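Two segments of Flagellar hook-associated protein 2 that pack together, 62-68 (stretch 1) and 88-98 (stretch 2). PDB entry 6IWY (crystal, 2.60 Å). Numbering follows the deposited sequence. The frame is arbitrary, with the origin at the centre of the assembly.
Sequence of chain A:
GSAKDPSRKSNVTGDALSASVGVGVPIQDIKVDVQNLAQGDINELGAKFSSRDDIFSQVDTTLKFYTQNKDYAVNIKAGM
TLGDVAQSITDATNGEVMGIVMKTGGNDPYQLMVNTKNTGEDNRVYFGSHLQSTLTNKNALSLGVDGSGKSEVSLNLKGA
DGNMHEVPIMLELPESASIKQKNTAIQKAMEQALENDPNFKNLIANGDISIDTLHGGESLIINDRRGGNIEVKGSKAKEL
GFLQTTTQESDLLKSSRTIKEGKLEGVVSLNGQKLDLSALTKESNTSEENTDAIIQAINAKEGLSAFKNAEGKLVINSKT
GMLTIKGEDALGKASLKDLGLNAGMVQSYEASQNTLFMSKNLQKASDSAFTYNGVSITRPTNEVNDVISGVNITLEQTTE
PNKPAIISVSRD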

ATOM      1  N   THR A  62      -1.246   8.571   8.860  1.00 53.08           N
ATOM      2  CA  THR A  62      -1.072   7.127   8.848  1.00 53.10           C
ATOM      3  C   THR A  62      -0.284   6.769   7.632  1.00 51.04           C
ATOM      4  O   THR A  62      -0.658   7.176   6.552  1.00 49.65           O
ATOM      5  CB  THR A  62      -2.424   6.408   8.661  1.00 53.99           C
ATOM      6  OG1 THR A  62      -3.378   6.887   9.624  1.00 57.67           O
ATOM      7  CG2 THR A  62      -2.260   4.875   8.835  1.00 55.15           C
ATOM      8  N   LEU A  63       0.791   6.010   7.785  1.00 50.88           N
ATOM      9  CA  LEU A  63       1.482   5.483   6.625  1.00 49.51           C
ATOM     10  C   LEU A  63       0.921   4.109   6.378  1.00 50.03           C
ATOM     11  O   LEU A  63       1.006   3.258   7.232  1.00 51.39           O
ATOM     12  CB  LEU A  63       2.979   5.403   6.835  1.00 49.29           C
ATOM     13  CG  LEU A  63       3.784   4.648   5.765  1.00 47.68           C
ATOM     14  CD1 LEU A  63       3.819   5.393   4.480  1.00 45.20           C
ATOM     15  CD2 LEU A  63       5.194   4.396   6.274  1.00 49.31           C
ATOM     16  N   LYS A  64       0.350   3.917   5.196  1.00 49.50           N
ATOM     17  CA  LYS A  64      -0.269   2.661   4.789  1.00 49.90           C
ATOM     18  C   LYS A  64       0.631   1.919   3.817  1.00 48.63           C
ATOM     19  O   LYS A  64       1.008   2.466   2.768  1.00 47.91           O
ATOM     20  CB  LYS A  64      -1.580   2.956   4.054  1.00 50.34           C
ATOM     21  CG  LYS A  64      -2.810   3.030   4.944  1.00 54.29           C
ATOM     22  CD  LYS A  64      -4.070   3.527   4.178  1.00 55.99           C
ATOM     23  CE  LYS A  64      -4.540   2.551   3.078  1.00 57.09           C
ATOM     24  NZ  LYS A  64      -6.020   2.673   2.728  1.00 58.88           N
ATOM     25  N   PHE A  65       0.941   0.666   4.104  1.00 48.48           N
ATOM     26  CA  PHE A  65       1.539  -0.182   3.070  1.00 47.41           C
ATOM     27  C   PHE A  65       1.201  -1.617   3.323  1.00 47.97           C
ATOM     28  O   PHE A  65       0.715  -1.943   4.401  1.00 50.31           O
ATOM     29  CB  PHE A  65       3.053   0.017   2.987  1.00 46.73           C
ATOM     30  CG  PHE A  65       3.745  -0.171   4.286  1.00 47.99           C
ATOM     31  CD1 PHE A  65       4.092  -1.438   4.721  1.00 50.82           C
ATOM     32  CD2 PHE A  65       4.003   0.909   5.093  1.00 49.71           C
ATOM     33  CE1 PHE A  65       4.707  -1.628   5.939  1.00 53.36           C
ATOM     34  CE2 PHE A  65       4.618   0.735   6.329  1.00 53.18           C
ATOM     35  CZ  PHE A  65       4.970  -0.545   6.755  1.00 54.06           C
ATOM     36  N   TYR A  66       1.496  -2.461   2.340  1.00 46.98           N
ATOM     37  CA  TYR A  66       1.089  -3.871   2.314  1.00 48.44           C
ATOM     38  C   TYR A  66       2.230  -4.763   1.851  1.00 49.06           C
ATOM     39  O   TYR A  66       2.812  -4.544   0.793  1.00 48.82           O
ATOM     40  CB  TYR A  66      -0.079  -4.057   1.375  1.00 47.82           C
ATOM     41  CG  TYR A  66      -0.424  -5.477   1.020  1.00 49.21           C
ATOM     42  CD1 TYR A  66      -1.245  -6.266   1.867  1.00 52.63           C
ATOM     43  CD2 TYR A  66      -0.022  -6.034  -0.192  1.00 47.10           C
ATOM     44  CE1 TYR A  66      -1.618  -7.593   1.511  1.00 52.15           C
ATOM     45  CE2 TYR A  66      -0.387  -7.353  -0.555  1.00 48.20           C
ATOM     46  CZ  TYR A  66      -1.182  -8.121   0.297  1.00 51.38           C
ATOM     47  OH  TYR A  66      -1.533  -9.411  -0.052  1.00 52.42           O
ATOM     48  N   THR A  67       2.529  -5.788   2.640  1.00 50.96           N
ATOM     49  CA  THR A  67       3.549  -6.747   2.305  1.00 50.96           C
ATOM     50  C   THR A  67       3.333  -7.993   3.145  1.00 53.55           C
ATOM     51  O   THR A  67       2.596  -7.956   4.145  1.00 54.24           O
ATOM     52  CB  THR A  67       4.923  -6.136   2.524  1.00 49.85           C
ATOM     53  OG1 THR A  67       5.883  -6.874   1.768  1.00 51.47           O
ATOM     54  CG2 THR A  67       5.326  -6.102   4.004  1.00 49.56           C
ATOM     55  N   GLN A  68       3.950  -9.097   2.737  1.00 54.93           N
ATOM     56  CA  GLN A  68       3.761 -10.390   3.424  1.00 58.01           C
ATOM     57  C   GLN A  68       2.284 -10.647   3.694  1.00 59.65           C
ATOM     58  O   GLN A  68       1.905 -11.133   4.750  1.00 62.36           O
ATOM     59  CB  GLN A  68       4.549 -10.427   4.751  1.00 59.23           C
ATOM     60  N   SER A  88       9.362   3.955  14.223  1.00 60.36           N
ATOM     61  CA  SER A  88       7.985   3.615  14.395  1.00 59.74           C
ATOM     62  C   SER A  88       7.583   2.635  13.280  1.00 56.95           C
ATOM     63  O   SER A  88       6.743   1.788  13.529  1.00 57.46           O
ATOM     64  CB  SER A  88       7.113   4.872  14.483  1.00 59.39           C
ATOM     65  OG  SER A  88       6.662   5.302  13.224  1.00 59.51           O
ATOM     66  N   ILE A  89       8.207   2.721  12.088  1.00 54.18           N
ATOM     67  CA  ILE A  89       7.968   1.735  11.014  1.00 51.84           C
ATOM     68  C   ILE A  89       8.421   0.363  11.464  1.00 53.64           C
ATOM     69  O   ILE A  89       7.678  -0.617  11.365  1.00 53.68           O
ATOM     70  CB  ILE A  89       8.682   2.084   9.698  1.00 49.35           C
ATOM     71  CG1 ILE A  89       7.980   3.244   9.020  1.00 46.26           C
ATOM     72  CG2 ILE A  89       8.713   0.870   8.770  1.00 47.38           C
ATOM     73  CD1 ILE A  89       8.719   3.785   7.862  1.00 43.46           C
ATOM     74  N   THR A  90       9.638   0.310  11.979  1.00 55.28           N
ATOM     75  CA  THR A  90      10.184  -0.901  12.582  1.00 58.35           C
ATOM     76  C   THR A  90       9.308  -1.492  13.715  1.00 61.44           C
ATOM     77  O   THR A  90       9.089  -2.727  13.792  1.00 62.85           O
ATOM     78  CB  THR A  90      11.549  -0.592  13.184  1.00 60.54           C
ATOM     79  OG1 THR A  90      12.386   0.014  12.174  1.00 58.79           O
ATOM     80  CG2 THR A  90      12.184  -1.851  13.751  1.00 62.90           C
ATOM     81  N   ASP A  91       8.813  -0.617  14.591  1.00 62.65           N
ATOM     82  CA  ASP A  91       7.965  -1.052  15.720  1.00 65.33           C
ATOM     83  C   ASP A  91       6.552  -1.496  15.279  1.00 64.14           C
ATOM     84  O   ASP A  91       6.012  -2.453  15.805  1.00 65.81           O
ATOM     85  CB  ASP A  91       7.846   0.062  16.780  1.00 67.25           C
ATOM     86  CG  ASP A  91       9.151   0.273  17.621  1.00 71.86           C
ATOM     87  OD1 ASP A  91      10.166  -0.503  17.555  1.00 75.72           O
ATOM     88  OD2 ASP A  91       9.139   1.238  18.414  1.00 75.57           O
ATOM     89  N   ALA A  92       5.942  -0.792  14.330  1.00 61.49           N
ATOM     90  CA  ALA A  92       4.656  -1.235  13.796  1.00 61.10           C
ATOM     91  C   ALA A  92       4.715  -2.673  13.254  1.00 61.50           C
ATOM     92  O   ALA A  92       3.787  -3.447  13.464  1.00 62.89           O
ATOM     93  CB  ALA A  92       4.151  -0.294  12.700  1.00 58.07           C
ATOM     94  N   THR A  93       5.807  -3.006  12.564  1.00 60.60           N
ATOM     95  CA  THR A  93       5.933  -4.255  11.817  1.00 60.15           C
ATOM     96  C   THR A  93       6.652  -5.376  12.569  1.00 63.46           C
ATOM     97  O   THR A  93       6.825  -6.464  12.023  1.00 63.68           O
ATOM     98  CB  THR A  93       6.751  -4.003  10.532  1.00 57.88           C
ATOM     99  OG1 THR A  93       8.027  -3.435  10.890  1.00 57.88           O
ATOM    100  CG2 THR A  93       6.011  -3.079   9.556  1.00 52.97           C
ATOM    101  N   ASN A  94       7.090  -5.122  13.807  1.00 66.64           N
ATOM    102  CA  ASN A  94       7.897  -6.103  14.571  1.00 69.86           C
ATOM    103  C   ASN A  94       9.232  -6.415  13.890  1.00 69.12           C
ATOM    104  O   ASN A  94       9.745  -7.535  13.990  1.00 71.47           O
ATOM    105  CB  ASN A  94       7.135  -7.414  14.763  1.00 71.98           C
ATOM    106  CG  ASN A  94       6.515  -7.528  16.119  1.00 77.41           C
ATOM    107  OD1 ASN A  94       5.301  -7.324  16.276  1.00 80.26           O
ATOM    108  ND2 ASN A  94       7.332  -7.884  17.121  1.00 80.87           N
ATOM    109  N   GLY A  95       9.791  -5.446  13.187  1.00 65.70           N
ATOM    110  CA  GLY A  95      11.067  -5.675  12.554  1.00 65.34           C
ATOM    111  C   GLY A  95      11.018  -6.402  11.207  1.00 63.79           C
ATOM    112  O   GLY A  95      12.069  -6.742  10.658  1.00 63.76           O
ATOM    113  N   GLU A  96       9.822  -6.610  10.650  1.00 62.30           N
ATOM    114  CA  GLU A  96       9.690  -7.306   9.369  1.00 60.36           C
ATOM    115  C   GLU A  96       9.949  -6.343   8.224  1.00 57.05           C
ATOM    116  O   GLU A  96      10.420  -6.733   7.138  1.00 54.79           O
ATOM    117  CB  GLU A  96       8.302  -7.927   9.249  1.00 60.94           C
ATOM    118  CG  GLU A  96       8.137  -9.204  10.085  1.00 66.14           C
ATOM    119  CD  GLU A  96       8.721 -10.447   9.398  1.00 69.73           C
ATOM    120  OE1 GLU A  96       8.354 -10.723   8.228  1.00 68.30           O
ATOM    121  OE2 GLU A  96       9.534 -11.157  10.037  1.00 75.44           O
ATOM    122  N   VAL A  97       9.578  -5.093   8.464  1.00 55.84           N
ATOM    123  CA  VAL A  97       9.902  -4.013   7.566  1.00 53.84           C
ATOM    124  C   VAL A  97      10.701  -3.055   8.386  1.00 54.84           C
ATOM    125  O   VAL A  97      10.274  -2.664   9.453  1.00 56.95           O
ATOM    126  CB  VAL A  97       8.668  -3.291   7.004  1.00 52.16           C
ATOM    127  CG1 VAL A  97       9.097  -2.311   5.904  1.00 48.61           C
ATOM    128  CG2 VAL A  97       7.700  -4.288   6.441  1.00 51.80           C
ATOM    129  N   MET A  98      11.875  -2.702   7.892  1.00 54.60           N
ATOM    130  CA  MET A  98      12.805  -1.916   8.645  1.00 55.73           C
ATOM    131  C   MET A  98      12.743  -0.526   8.078  1.00 54.11           C
ATOM    132  O   MET A  98      12.923  -0.313   6.867  1.00 51.71           O
ATOM    133  CB  MET A  98      14.205  -2.508   8.530  1.00 57.11           C
ATOM    134  CG  MET A  98      14.334  -3.937   9.064  1.00 60.46           C
ATOM    135  SD  MET A  98      15.946  -4.733   8.773  1.00 67.56           S
ATOM    136  CE  MET A  98      15.884  -5.011   6.988  1.00 61.08           C
TER

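The contact is apolar, and no hydrogen bond crosses between the stretches. Stretch 1 is a strand through Thr-67, so its side chains alternate. Leu-63, Phe-65 and Thr-67 point toward stretch 2 and are buried; Thr-62, Lys-64 and Tyr-66 are out of its reach.

Phe-65 is the main bump. Its chi1 of 54° (p) carries the ring into a hollow lined by Ile-89, Thr-93 and Val-97. Phe-65 CZ lies 3.9 Å from Thr-93 CG2, which meets the ring at its edge. Phe-65 CE1 is 4.0 Å from Val-97 CG2, and Phe-65 CZ is 4.5 Å from Ile-89 CG2.

Smaller contacts flank the ring. Leu-63 CD2 meets Ile-89 CD1 at 3.9 Å. The CA-to-CB bond of Ile-89 points sideways, but its long side chain still reaches Leu-63. Thr-67 CG2 packs on Val-97 CG2 at 3.9 Å, while Thr-67 OG1 is hydrogen-bonded elsewhere in the structure.

Thr-93 suits its place because its methyl faces the ring while its hydroxyl stays among backbone atoms of its own stretch, 2.9 Å from OG1 to Ile-89 O and 2.8 Å to Val-97 O. A type I' turn from Thr-93 to Glu-96 then leads the chain to Val-97. Gly-95 fits this turn, since a CB would jam against the preceding carbonyl O.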